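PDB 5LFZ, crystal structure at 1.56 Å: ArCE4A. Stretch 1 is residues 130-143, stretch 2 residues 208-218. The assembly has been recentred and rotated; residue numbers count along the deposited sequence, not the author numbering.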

# COMPACT_ATOMS: atom_id res chain seq x y z
N TYR A 130 -9.01 17.51 7.89
CA TYR A 130 -8.40 16.39 8.61
C TYR A 130 -6.98 16.13 8.12
O TYR A 130 -6.08 15.86 8.91
CB TYR A 130 -9.24 15.12 8.45
CG TYR A 130 -10.71 15.32 8.70
CD1 TYR A 130 -11.22 15.37 9.99
CD2 TYR A 130 -11.60 15.47 7.64
CE1 TYR A 130 -12.57 15.56 10.22
CE2 TYR A 130 -12.95 15.66 7.86
CZ TYR A 130 -13.42 15.70 9.15
OH TYR A 130 -14.77 15.89 9.38
N ASP A 131 -6.80 16.22 6.81
CA ASP A 131 -5.54 15.84 6.17
C ASP A 131 -4.37 16.70 6.65
O ASP A 131 -3.23 16.25 6.70
CB ASP A 131 -5.66 15.92 4.65
CG ASP A 131 -6.81 15.09 4.11
OD1 ASP A 131 -7.34 14.25 4.86
OD2 ASP A 131 -7.18 15.28 2.93
N ARG A 132 -4.68 17.93 7.04
CA ARG A 132 -3.66 18.87 7.50
C ARG A 132 -2.95 18.36 8.76
O ARG A 132 -1.86 18.83 9.11
CB ARG A 132 -4.28 20.24 7.76
CG ARG A 132 -5.15 20.28 9.00
CD ARG A 132 -6.14 21.42 8.95
NE ARG A 132 -6.94 21.47 10.17
CZ ARG A 132 -6.61 22.20 11.23
NH1 ARG A 132 -5.51 22.94 11.20
NH2 ARG A 132 -7.38 22.20 12.31
N LEU A 133 -3.56 17.39 9.43
CA LEU A 133 -3.00 16.81 10.65
C LEU A 133 -2.10 15.61 10.36
O LEU A 133 -1.48 15.06 11.27
CB LEU A 133 -4.12 16.39 11.60
CG LEU A 133 -5.06 17.50 12.06
CD1 LEU A 133 -6.11 16.95 13.01
CD2 LEU A 133 -4.26 18.62 12.71
N ILE A 134 -2.03 15.20 9.10
CA ILE A 134 -1.27 14.01 8.74
C ILE A 134 0.07 14.41 8.14
O ILE A 134 0.12 15.12 7.13
CB ILE A 134 -2.07 13.14 7.76
CG1 ILE A 134 -3.31 12.59 8.47
CG2 ILE A 134 -1.22 11.99 7.24
CD1 ILE A 134 -4.40 12.17 7.54
N PRO A 135 1.17 13.95 8.76
CA PRO A 135 2.52 14.41 8.43
C PRO A 135 3.11 13.76 7.19
O PRO A 135 4.30 13.91 6.93
CB PRO A 135 3.32 14.02 9.68
CG PRO A 135 2.65 12.78 10.15
CD PRO A 135 1.17 12.93 9.82
N TYR A 136 2.27 13.04 6.44
CA TYR A 136 2.70 12.30 5.25
C TYR A 136 1.76 12.60 4.08
O TYR A 136 0.61 12.98 4.29
CB TYR A 136 2.71 10.79 5.52
CG TYR A 136 3.36 10.39 6.82
CD1 TYR A 136 4.69 10.68 7.07
CD2 TYR A 136 2.65 9.71 7.81
CE1 TYR A 136 5.30 10.33 8.25
CE2 TYR A 136 3.26 9.34 9.01
CZ TYR A 136 4.59 9.66 9.22
OH TYR A 136 5.23 9.33 10.40
N PRO A 137 2.25 12.43 2.84
CA PRO A 137 1.30 12.46 1.73
C PRO A 137 0.22 11.40 1.91
O PRO A 137 0.51 10.31 2.41
CB PRO A 137 2.17 12.14 0.51
CG PRO A 137 3.58 12.50 0.93
CD PRO A 137 3.63 12.18 2.39
N LEU A 138 -1.01 11.72 1.54
CA LEU A 138 -2.08 10.74 1.55
C LEU A 138 -2.11 10.02 0.20
O LEU A 138 -2.26 10.65 -0.85
CB LEU A 138 -3.43 11.39 1.85
CG LEU A 138 -3.68 11.86 3.29
CD1 LEU A 138 -2.95 13.16 3.61
CD2 LEU A 138 -5.17 12.02 3.55
N VAL A 139 -1.97 8.71 0.23
CA VAL A 139 -1.92 7.95 -1.01
C VAL A 139 -3.18 7.11 -1.19
O VAL A 139 -3.43 6.18 -0.43
CB VAL A 139 -0.68 7.04 -1.06
CG1 VAL A 139 -0.64 6.26 -2.36
CG2 VAL A 139 0.59 7.88 -0.87
N LEU A 140 -3.98 7.48 -2.19
CA LEU A 140 -5.17 6.71 -2.53
C LEU A 140 -4.82 5.74 -3.65
O LEU A 140 -3.79 5.08 -3.60
CB LEU A 140 -6.33 7.63 -2.92
CG LEU A 140 -7.00 8.43 -1.79
CD1 LEU A 140 -7.29 7.55 -0.59
CD2 LEU A 140 -6.16 9.61 -1.38
N TRP A 141 -5.67 5.68 -4.68
CA TRP A 141 -5.52 4.70 -5.76
C TRP A 141 -6.39 5.08 -6.95
O TRP A 141 -7.36 5.83 -6.81
CB TRP A 141 -5.91 3.30 -5.27
CG TRP A 141 -7.34 3.23 -4.80
CD1 TRP A 141 -8.45 2.94 -5.56
CD2 TRP A 141 -7.81 3.46 -3.47
NE1 TRP A 141 -9.58 2.98 -4.78
CE2 TRP A 141 -9.22 3.30 -3.49
CE3 TRP A 141 -7.19 3.78 -2.26
CZ2 TRP A 141 -10.00 3.44 -2.35
CZ3 TRP A 141 -7.97 3.93 -1.13
CH2 TRP A 141 -9.36 3.76 -1.18
N ASP A 142 -6.08 4.54 -8.12
CA ASP A 142 -6.95 4.77 -9.27
C ASP A 142 -7.54 3.45 -9.77
O ASP A 142 -8.50 3.46 -10.54
CB ASP A 142 -6.21 5.50 -10.39
CG ASP A 142 -5.09 4.68 -10.99
OD1 ASP A 142 -4.46 3.91 -10.25
OD2 ASP A 142 -4.85 4.81 -12.21
N VAL A 143 -6.98 2.34 -9.31
CA VAL A 143 -7.51 1.02 -9.66
C VAL A 143 -7.89 0.24 -8.41
O VAL A 143 -7.03 -0.17 -7.64
CB VAL A 143 -6.51 0.18 -10.47
CG1 VAL A 143 -7.11 -1.18 -10.80
CG2 VAL A 143 -6.09 0.92 -11.73
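Stretch 2 208-218: DFKPAKAYDHR

The contact turns on a proline: P137, which has no amide proton, meets the F209 ring with its CB and the backbone of stretch 2 with its CA, 3.5 Å from O of K210. Its CB lies 3.8 Å from the centroid of the F209 ring, 21° off the ring normal, a CH-pi contact over one face; the same CB approaches CE1 of Y215 at 3.9 Å. At the edge of the F209 ring, CZ meets CG2 of V139 at 3.7 Å.

The strand of stretch 2 (A214 and Y215) runs parallel to that of stretch 1 (L138 and V139). Stretch 2 approaches in extended form through F209 and K210, then makes a type II turn from K210 to K213, in which A212 adopts positive phi (64°). In this turn P211 lies beside P137, their CA atoms 3.9 Å apart, and the N of A212 donates a hydrogen bond to O of Y136 (3.1 Å). The CB of A212 also packs 3.3 Å from O of D131, at the start of the type I turn from D131 to I134. A water donates to OD2 of D131 (3.1 Å) and to O of A212 (2.9 Å).

Beyond the turn, a short parallel bridge pairs L138 with A214 and V139 with Y215. Its hydrogen bonds alternate in direction: L138 N donates to K213 O (2.6 Å), Y215 N to L138 O (2.8 Å), and L140 N to Y215 O (2.7 Å). L138 and A214 share one face of the sheet, their CB atoms 4.0 Å apart, and CD2 of L140 reaches CB of A214 at 3.6 Å. V139 and Y215 point to the other face. There the Y215 hydroxyl oxygen OH accepts a hydrogen bond from N of K210 (2.9 Å).

Past the bridge, OD2 of D142 lies 3.1 Å from CD2 of H217, at the edge of the imidazole ring.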

# COMPACT_ATOMS: atom_id res chain seq x y z
N ASP A 208 5.99 16.64 -7.23
CA ASP A 208 5.74 17.40 -6.01
C ASP A 208 4.82 16.61 -5.08
O ASP A 208 3.60 16.77 -5.10
CB ASP A 208 5.14 18.77 -6.33
CG ASP A 208 5.31 19.75 -5.20
OD1 ASP A 208 6.27 19.58 -4.41
OD2 ASP A 208 4.49 20.69 -5.09
N PHE A 209 5.44 15.78 -4.25
CA PHE A 209 4.77 14.79 -3.43
C PHE A 209 4.83 15.20 -1.96
O PHE A 209 5.78 14.87 -1.27
CB PHE A 209 5.44 13.44 -3.65
CG PHE A 209 4.67 12.27 -3.12
CD1 PHE A 209 3.32 12.12 -3.39
CD2 PHE A 209 5.31 11.30 -2.38
CE1 PHE A 209 2.62 11.04 -2.90
CE2 PHE A 209 4.62 10.21 -1.89
CZ PHE A 209 3.27 10.08 -2.16
N LYS A 210 3.81 15.92 -1.48
CA LYS A 210 3.94 16.61 -0.20
C LYS A 210 2.92 16.17 0.85
O LYS A 210 1.82 15.73 0.50
CB LYS A 210 3.86 18.13 -0.45
CG LYS A 210 5.05 18.89 0.14
CD LYS A 210 5.51 20.05 -0.71
CE LYS A 210 6.98 20.32 -0.43
NZ LYS A 210 7.75 19.05 -0.25
N PRO A 211 3.28 16.25 2.14
CA PRO A 211 2.38 15.86 3.23
C PRO A 211 1.06 16.61 3.23
O PRO A 211 0.98 17.71 2.68
CB PRO A 211 3.18 16.21 4.49
CG PRO A 211 4.59 16.24 4.07
CD PRO A 211 4.60 16.70 2.65
N ALA A 212 0.04 16.01 3.84
CA ALA A 212 -1.28 16.62 4.00
C ALA A 212 -1.99 16.87 2.67
O ALA A 212 -2.94 17.64 2.61
CB ALA A 212 -1.17 17.91 4.79
N LYS A 213 -1.52 16.21 1.61
CA LYS A 213 -2.18 16.26 0.31
C LYS A 213 -2.51 14.84 -0.12
O LYS A 213 -1.82 13.90 0.28
CB LYS A 213 -1.29 16.92 -0.75
CG LYS A 213 -0.87 18.35 -0.44
CD LYS A 213 -2.06 19.29 -0.43
CE LYS A 213 -1.60 20.72 -0.65
NZ LYS A 213 -2.66 21.73 -0.36
N ALA A 214 -3.55 14.67 -0.93
CA ALA A 214 -3.95 13.34 -1.39
C ALA A 214 -3.60 13.10 -2.86
O ALA A 214 -3.75 13.98 -3.70
CB ALA A 214 -5.44 13.13 -1.16
N TYR A 215 -3.13 11.89 -3.15
CA TYR A 215 -2.69 11.52 -4.49
C TYR A 215 -3.25 10.15 -4.85
O TYR A 215 -3.17 9.23 -4.03
CB TYR A 215 -1.17 11.50 -4.59
CG TYR A 215 -0.50 12.78 -4.15
CD1 TYR A 215 -0.18 13.00 -2.81
CD2 TYR A 215 -0.16 13.76 -5.07
CE1 TYR A 215 0.43 14.16 -2.40
CE2 TYR A 215 0.46 14.94 -4.67
CZ TYR A 215 0.75 15.13 -3.33
OH TYR A 215 1.37 16.30 -2.93
N ASP A 216 -3.79 10.00 -6.05
CA ASP A 216 -4.33 8.69 -6.44
C ASP A 216 -3.65 8.12 -7.69
O ASP A 216 -3.90 6.97 -8.06
CB ASP A 216 -5.85 8.80 -6.65
CG ASP A 216 -6.23 9.80 -7.72
OD1 ASP A 216 -7.39 9.78 -8.17
OD2 ASP A 216 -5.36 10.62 -8.10
N HIS A 217 -2.78 8.92 -8.29
CA HIS A 217 -2.14 8.57 -9.56
C HIS A 217 -0.90 9.45 -9.72
O HIS A 217 -0.86 10.54 -9.16
CB HIS A 217 -3.12 8.78 -10.72
CG HIS A 217 -2.63 8.30 -12.05
ND1 HIS A 217 -1.81 9.05 -12.86
CD2 HIS A 217 -2.86 7.14 -12.71
CE1 HIS A 217 -1.54 8.38 -13.96
NE2 HIS A 217 -2.17 7.22 -13.90
N ARG A 218 0.11 9.00 -10.46
CA ARG A 218 1.30 9.84 -10.64
C ARG A 218 0.94 11.10 -11.41
O ARG A 218 0.30 11.03 -12.47
CB ARG A 218 2.43 9.10 -11.35
CG ARG A 218 3.72 9.92 -11.40
CD ARG A 218 4.71 9.42 -12.45
NE ARG A 218 5.63 10.48 -12.87
CZ ARG A 218 6.84 10.67 -12.36
NH1 ARG A 218 7.29 9.87 -11.40
NH2 ARG A 218 7.61 11.65 -12.80
O HOH W 1 -5.55 17.35 1.34